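Local structure of KLLA0E08119p (3VA7) at residues L677-W691 against R703-D715. The protein probably carboxylates urea using bicarbonate, ATP and biotin, through the biotin carboxylase, carboxyltransferase and biotin-carrier part of a longer enzyme thought also to hydrolyse allophanate. Sequence-based numbering, arbitrary orientation.
Sequences LFKEEYIEQFFNDKW and RLIGPKPKWARSD
Phe678 and Trp711 face each other in a single beta bridge, flanked by two backbone hydrogen bonds: Ala712 N gives its hydrogen to Leu677 O (2.7 Å), and Lys679 N to Lys710 O (2.9 Å). Leu677 O also accepts from a water 2.8 Å away, which in turn takes the Arg713 NE proton at 3.0 Å, so this carbonyl serves two donors. Arg713 NH2 is satisfied by Pro723 O and Asn725 O, while one guanidinium face rests on Leu677 CD2. Trp711 NE1 is satisfied by Asp741 OD1.

Halfway along the contact, Tyr682 OH donates to Pro707 O at 2.8 Å, reaching it from above the carbonyl plane. With CG anti to the backbone N (chi1 -172°), the phenol lies along the proline-rich chain, and Pro709 CA sits 3.4 Å from its ring centroid in a CH-pi contact. Pro707 CD packs likewise over the six-membered ring of Trp691, whose NE1 is occupied by Phe686 O (3.2 Å), in the carbonyl plane on a lone pair. Lys710 runs out past Glu681, its NZ 4.0 Å from OE2 of Glu681, too long for a salt bridge.

The pairing holds an extended segment alongside helix 680-688, running opposite to it, in the carboxyltransferase A and B region. Among the neighbouring strands, Phe678, Tyr682, Phe686 and Pro709 pack on strand 735-739, and Trp691 and Leu704 on Pro743 of strand 742-746.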
loop_
_atom_site.group_PDB
_atom_site.type_symbol
_atom_site.label_atom_id
_atom_site.label_comp_id
_atom_site.label_asym_id
_atom_site.label_seq_id
_atom_site.Cartn_x
_atom_site.Cartn_y
_atom_site.Cartn_z
ATOM N N LEU A 677 11.759 38.241 2.292
ATOM C CA LEU A 677 12.402 37.015 1.802
ATOM C C LEU A 677 13.074 37.095 0.404
ATOM O O LEU A 677 14.215 36.657 0.255
ATOM C CB LEU A 677 11.393 35.847 1.842
ATOM C CG LEU A 677 10.788 35.692 3.228
ATOM C CD1 LEU A 677 9.437 34.976 3.238
ATOM C CD2 LEU A 677 11.814 34.994 4.104
ATOM N N PHE A 678 12.349 37.574 -0.609
ATOM C CA PHE A 678 12.889 37.793 -1.975
ATOM C C PHE A 678 13.124 39.285 -2.334
ATOM O O PHE A 678 12.343 40.156 -1.962
ATOM C CB PHE A 678 11.916 37.281 -3.016
ATOM C CG PHE A 678 11.642 35.815 -2.944
ATOM C CD1 PHE A 678 10.590 35.330 -2.161
ATOM C CD2 PHE A 678 12.402 34.907 -3.699
ATOM C CE1 PHE A 678 10.300 33.989 -2.111
ATOM C CE2 PHE A 678 12.123 33.548 -3.659
ATOM C CZ PHE A 678 11.065 33.085 -2.862
ATOM N N LYS A 679 14.152 39.589 -3.110
ATOM C CA LYS A 679 14.229 40.948 -3.635
ATOM C C LYS A 679 13.051 41.268 -4.552
ATOM O O LYS A 679 12.615 40.400 -5.333
ATOM C CB LYS A 679 15.559 41.214 -4.348
ATOM C CG LYS A 679 16.638 41.587 -3.368
ATOM C CD LYS A 679 18.020 41.606 -4.004
ATOM C CE LYS A 679 19.107 41.622 -2.901
ATOM N NZ LYS A 679 18.522 42.147 -1.574
ATOM N N GLU A 680 12.534 42.503 -4.421
ATOM C CA GLU A 680 11.576 43.127 -5.361
ATOM C C GLU A 680 11.732 42.669 -6.797
ATOM O O GLU A 680 10.795 42.121 -7.356
ATOM C CB GLU A 680 11.709 44.655 -5.347
ATOM C CG GLU A 680 10.675 45.432 -4.506
ATOM C CD GLU A 680 9.301 45.351 -5.121
ATOM O OE1 GLU A 680 8.303 45.007 -4.405
ATOM O OE2 GLU A 680 9.253 45.604 -6.356
ATOM N N GLU A 681 12.903 42.894 -7.405
ATOM C CA GLU A 681 13.051 42.569 -8.838
ATOM C C GLU A 681 12.854 41.091 -9.113
ATOM O O GLU A 681 12.247 40.710 -10.137
ATOM C CB GLU A 681 14.325 43.125 -9.505
ATOM C CG GLU A 681 15.641 42.926 -8.786
ATOM C CD GLU A 681 16.853 43.064 -9.741
ATOM O OE1 GLU A 681 17.963 43.385 -9.234
ATOM O OE2 GLU A 681 16.706 42.860 -10.994
ATOM N N TYR A 682 13.317 40.249 -8.191
ATOM C CA TYR A 682 13.106 38.826 -8.396
ATOM C C TYR A 682 11.613 38.422 -8.433
ATOM O O TYR A 682 11.208 37.606 -9.291
ATOM C CB TYR A 682 13.960 37.916 -7.500
ATOM C CG TYR A 682 13.768 36.515 -7.969
ATOM C CD1 TYR A 682 14.321 36.087 -9.178
ATOM C CD2 TYR A 682 12.936 35.638 -7.267
ATOM C CE1 TYR A 682 14.099 34.813 -9.658
ATOM C CE2 TYR A 682 12.695 34.336 -7.750
ATOM C CZ TYR A 682 13.285 33.933 -8.947
ATOM O OH TYR A 682 13.049 32.655 -9.401
ATOM N N ILE A 683 10.809 39.007 -7.535
ATOM C CA ILE A 683 9.340 38.891 -7.623
ATOM C C ILE A 683 8.764 39.329 -8.990
ATOM O O ILE A 683 7.910 38.635 -9.586
ATOM C CB ILE A 683 8.631 39.687 -6.512
ATOM C CG1 ILE A 683 9.235 39.337 -5.137
ATOM C CG2 ILE A 683 7.139 39.450 -6.602
ATOM C CD1 ILE A 683 8.550 40.046 -3.904
ATOM N N GLU A 684 9.222 40.478 -9.484
ATOM C CA GLU A 684 8.900 40.888 -10.848
ATOM C C GLU A 684 9.337 39.827 -11.837
ATOM O O GLU A 684 8.492 39.332 -12.598
ATOM C CB GLU A 684 9.552 42.216 -11.248
ATOM C CG GLU A 684 9.693 43.232 -10.131
ATOM C CD GLU A 684 10.093 44.608 -10.671
ATOM O OE1 GLU A 684 10.177 44.732 -11.928
ATOM O OE2 GLU A 684 10.304 45.551 -9.846
ATOM N N GLN A 685 10.629 39.463 -11.834
ATOM C CA GLN A 685 11.102 38.490 -12.823
ATOM C C GLN A 685 10.302 37.217 -12.722
ATOM O O GLN A 685 10.060 36.591 -13.752
ATOM C CB GLN A 685 12.539 38.052 -12.626
ATOM C CG GLN A 685 13.577 39.096 -12.372
ATOM C CD GLN A 685 14.940 38.449 -12.331
ATOM O OE1 GLN A 685 15.213 37.517 -13.116
ATOM N NE2 GLN A 685 15.805 38.921 -11.431
ATOM N N PHE A 686 9.894 36.839 -11.497
ATOM C CA PHE A 686 9.156 35.598 -11.268
ATOM C C PHE A 686 7.929 35.533 -12.134
ATOM O O PHE A 686 7.636 34.474 -12.687
ATOM C CB PHE A 686 8.792 35.404 -9.782
ATOM C CG PHE A 686 7.953 34.166 -9.497
ATOM C CD1 PHE A 686 8.562 32.923 -9.263
ATOM C CD2 PHE A 686 6.565 34.234 -9.472
ATOM C CE1 PHE A 686 7.813 31.744 -8.979
ATOM C CE2 PHE A 686 5.792 33.088 -9.215
ATOM C CZ PHE A 686 6.428 31.834 -8.940
ATOM N N PHE A 687 7.217 36.670 -12.219
ATOM C CA PHE A 687 5.946 36.791 -12.964
ATOM C C PHE A 687 6.150 37.283 -14.409
ATOM O O PHE A 687 5.298 37.030 -15.275
ATOM C CB PHE A 687 4.985 37.725 -12.251
ATOM C CG PHE A 687 4.455 37.205 -10.921
ATOM C CD1 PHE A 687 3.289 36.443 -10.861
ATOM C CD2 PHE A 687 5.066 37.562 -9.720
ATOM C CE1 PHE A 687 2.748 36.003 -9.622
ATOM C CE2 PHE A 687 4.551 37.118 -8.471
ATOM C CZ PHE A 687 3.394 36.337 -8.418
ATOM N N ASN A 688 7.271 37.978 -14.668
ATOM C CA ASN A 688 7.592 38.439 -16.014
ATOM C C ASN A 688 8.137 37.322 -16.903
ATOM O O ASN A 688 7.661 37.173 -18.028
ATOM C CB ASN A 688 8.561 39.626 -16.014
ATOM C CG ASN A 688 7.962 40.917 -15.400
ATOM O OD1 ASN A 688 6.744 41.026 -15.115
ATOM N ND2 ASN A 688 8.843 41.914 -15.190
ATOM N N ASP A 689 9.127 36.557 -16.425
ATOM C CA ASP A 689 9.719 35.454 -17.227
ATOM C C ASP A 689 8.894 34.162 -17.345
ATOM O O ASP A 689 7.949 33.940 -16.572
ATOM C CB ASP A 689 11.136 35.119 -16.774
ATOM C CG ASP A 689 12.019 36.339 -16.743
ATOM O OD1 ASP A 689 13.144 36.248 -16.185
ATOM O OD2 ASP A 689 11.557 37.413 -17.233
ATOM N N LYS A 690 9.248 33.359 -18.350
ATOM C CA LYS A 690 8.632 32.081 -18.562
ATOM C C LYS A 690 9.470 31.039 -17.889
ATOM O O LYS A 690 10.669 31.217 -17.697
ATOM C CB LYS A 690 8.492 31.765 -20.048
ATOM C CG LYS A 690 7.645 32.761 -20.737
ATOM C CD LYS A 690 6.676 32.155 -21.676
ATOM C CE LYS A 690 6.483 33.096 -22.894
ATOM N NZ LYS A 690 5.509 32.527 -23.903
ATOM N N TRP A 691 8.810 29.957 -17.510
ATOM C CA TRP A 691 9.431 28.848 -16.808
ATOM C C TRP A 691 9.313 27.634 -17.702
ATOM O O TRP A 691 8.255 27.414 -18.306
ATOM C CB TRP A 691 8.676 28.569 -15.504
ATOM C CG TRP A 691 8.906 29.628 -14.462
ATOM C CD1 TRP A 691 8.121 30.755 -14.202
ATOM C CD2 TRP A 691 10.001 29.683 -13.552
ATOM N NE1 TRP A 691 8.678 31.477 -13.180
ATOM C CE2 TRP A 691 9.830 30.853 -12.764
ATOM C CE3 TRP A 691 11.100 28.858 -13.320
ATOM C CZ2 TRP A 691 10.734 31.213 -11.764
ATOM C CZ3 TRP A 691 12.014 29.221 -12.344
ATOM C CH2 TRP A 691 11.825 30.386 -11.569
ATOM N N ARG A 703 8.695 20.091 -11.610
ATOM C CA ARG A 703 9.900 20.912 -11.448
ATOM C C ARG A 703 10.088 21.963 -12.611
ATOM O O ARG A 703 9.709 21.728 -13.771
ATOM C CB ARG A 703 11.088 19.965 -11.253
ATOM C CG ARG A 703 12.449 20.609 -11.157
ATOM C CD ARG A 703 12.621 21.388 -9.856
ATOM N NE ARG A 703 12.802 20.504 -8.708
ATOM C CZ ARG A 703 13.095 20.935 -7.489
ATOM N NH1 ARG A 703 13.187 22.239 -7.240
ATOM N NH2 ARG A 703 13.265 20.074 -6.507
ATOM N N LEU A 704 10.639 23.129 -12.288
ATOM C CA LEU A 704 10.668 24.241 -13.269
ATOM C C LEU A 704 12.086 24.722 -13.499
ATOM O O LEU A 704 12.910 24.700 -12.574
ATOM C CB LEU A 704 9.802 25.428 -12.799
ATOM C CG LEU A 704 8.303 25.136 -12.563
ATOM C CD1 LEU A 704 7.585 26.324 -12.014
ATOM C CD2 LEU A 704 7.574 24.628 -13.803
ATOM N N ILE A 705 12.380 25.139 -14.726
ATOM C CA ILE A 705 13.656 25.753 -15.021
ATOM C C ILE A 705 13.377 27.220 -15.365
ATOM O O ILE A 705 12.539 27.512 -16.225
ATOM C CB ILE A 705 14.377 25.054 -16.228
ATOM C CG1 ILE A 705 14.518 23.526 -15.988
ATOM C CG2 ILE A 705 15.774 25.676 -16.427
ATOM C CD1 ILE A 705 14.455 22.620 -17.257
ATOM N N GLY A 706 14.076 28.130 -14.697
ATOM C CA GLY A 706 14.033 29.529 -15.060
ATOM C C GLY A 706 14.954 30.384 -14.220
ATOM O O GLY A 706 15.979 29.915 -13.703
ATOM N N PRO A 707 14.599 31.646 -14.047
ATOM C CA PRO A 707 15.566 32.590 -13.454
ATOM C C PRO A 707 15.866 32.255 -12.016
ATOM O O PRO A 707 14.993 31.812 -11.302
ATOM C CB PRO A 707 14.846 33.935 -13.530
ATOM C CG PRO A 707 13.312 33.573 -13.596
ATOM C CD PRO A 707 13.214 32.160 -14.130
ATOM N N LYS A 708 17.089 32.516 -11.590
ATOM C CA LYS A 708 17.558 32.149 -10.269
ATOM C C LYS A 708 17.181 33.215 -9.286
ATOM O O LYS A 708 17.176 34.344 -9.636
ATOM C CB LYS A 708 19.079 31.921 -10.301
ATOM C CG LYS A 708 19.507 30.807 -11.277
ATOM C CD LYS A 708 18.728 29.452 -11.088
ATOM C CE LYS A 708 18.914 28.491 -12.276
ATOM N NZ LYS A 708 20.373 28.325 -12.697
ATOM N N PRO A 709 16.855 32.864 -8.039
ATOM C CA PRO A 709 16.366 33.896 -7.072
ATOM C C PRO A 709 17.390 34.861 -6.516
ATOM O O PRO A 709 18.576 34.531 -6.399
ATOM C CB PRO A 709 15.786 33.073 -5.901
ATOM C CG PRO A 709 15.608 31.689 -6.448
ATOM C CD PRO A 709 16.668 31.498 -7.525
ATOM N N LYS A 710 16.919 36.046 -6.157
ATOM C CA LYS A 710 17.756 36.957 -5.435
ATOM C C LYS A 710 17.118 37.080 -4.082
ATOM O O LYS A 710 15.955 37.470 -3.950
ATOM C CB LYS A 710 17.878 38.317 -6.149
ATOM C CG LYS A 710 18.035 38.256 -7.663
ATOM C CD LYS A 710 17.976 39.638 -8.250
ATOM C CE LYS A 710 19.021 39.811 -9.339
ATOM N NZ LYS A 710 18.545 39.323 -10.623
ATOM N N TRP A 711 17.877 36.691 -3.079
ATOM C CA TRP A 711 17.372 36.561 -1.742
ATOM C C TRP A 711 17.518 37.838 -0.897
ATOM O O TRP A 711 18.469 38.586 -1.024
ATOM C CB TRP A 711 18.057 35.377 -1.067
ATOM C CG TRP A 711 17.837 34.095 -1.790
ATOM C CD1 TRP A 711 18.761 33.389 -2.521
ATOM C CD2 TRP A 711 16.613 33.355 -1.886
ATOM N NE1 TRP A 711 18.199 32.246 -3.038
ATOM C CE2 TRP A 711 16.884 32.193 -2.660
ATOM C CE3 TRP A 711 15.323 33.530 -1.359
ATOM C CZ2 TRP A 711 15.910 31.222 -2.927
ATOM C CZ3 TRP A 711 14.342 32.550 -1.635
ATOM C CH2 TRP A 711 14.643 31.425 -2.424
ATOM N N ALA A 712 16.553 38.072 -0.025
ATOM C CA ALA A 712 16.541 39.257 0.800
ATOM C C ALA A 712 17.353 38.997 2.013
ATOM O O ALA A 712 17.724 39.918 2.682
ATOM C CB ALA A 712 15.091 39.655 1.192
ATOM N N ARG A 713 17.582 37.740 2.342
ATOM C CA ARG A 713 18.353 37.395 3.530
ATOM C C ARG A 713 19.633 36.750 3.026
ATOM O O ARG A 713 19.696 36.296 1.868
ATOM C CB ARG A 713 17.586 36.433 4.460
ATOM C CG ARG A 713 16.218 36.880 4.929
ATOM C CD ARG A 713 15.602 35.814 5.820
ATOM N NE ARG A 713 15.376 34.574 5.084
ATOM C CZ ARG A 713 14.946 33.414 5.597
ATOM N NH1 ARG A 713 14.665 33.293 6.873
ATOM N NH2 ARG A 713 14.802 32.344 4.816
ATOM N N SER A 714 20.648 36.726 3.890
ATOM C CA SER A 714 21.964 36.211 3.537
ATOM C C SER A 714 21.995 34.698 3.764
ATOM O O SER A 714 22.757 33.979 3.083
ATOM C CB SER A 714 23.054 36.904 4.372
ATOM O OG SER A 714 22.955 36.604 5.770
ATOM N N ASP A 715 21.180 34.240 4.738
ATOM C CA ASP A 715 20.942 32.823 5.072
ATOM C C ASP A 715 19.590 32.652 5.781
ATOM O O ASP A 715 18.915 33.641 6.048
ATOM C CB ASP A 715 22.065 32.258 5.950
ATOM C CG ASP A 715 22.301 33.075 7.228
ATOM O OD1 ASP A 715 23.175 33.956 7.135
ATOM O OD2 ASP A 715 21.651 32.833 8.287
HETATM O O HOH W 1 15.640 35.077 2.093
#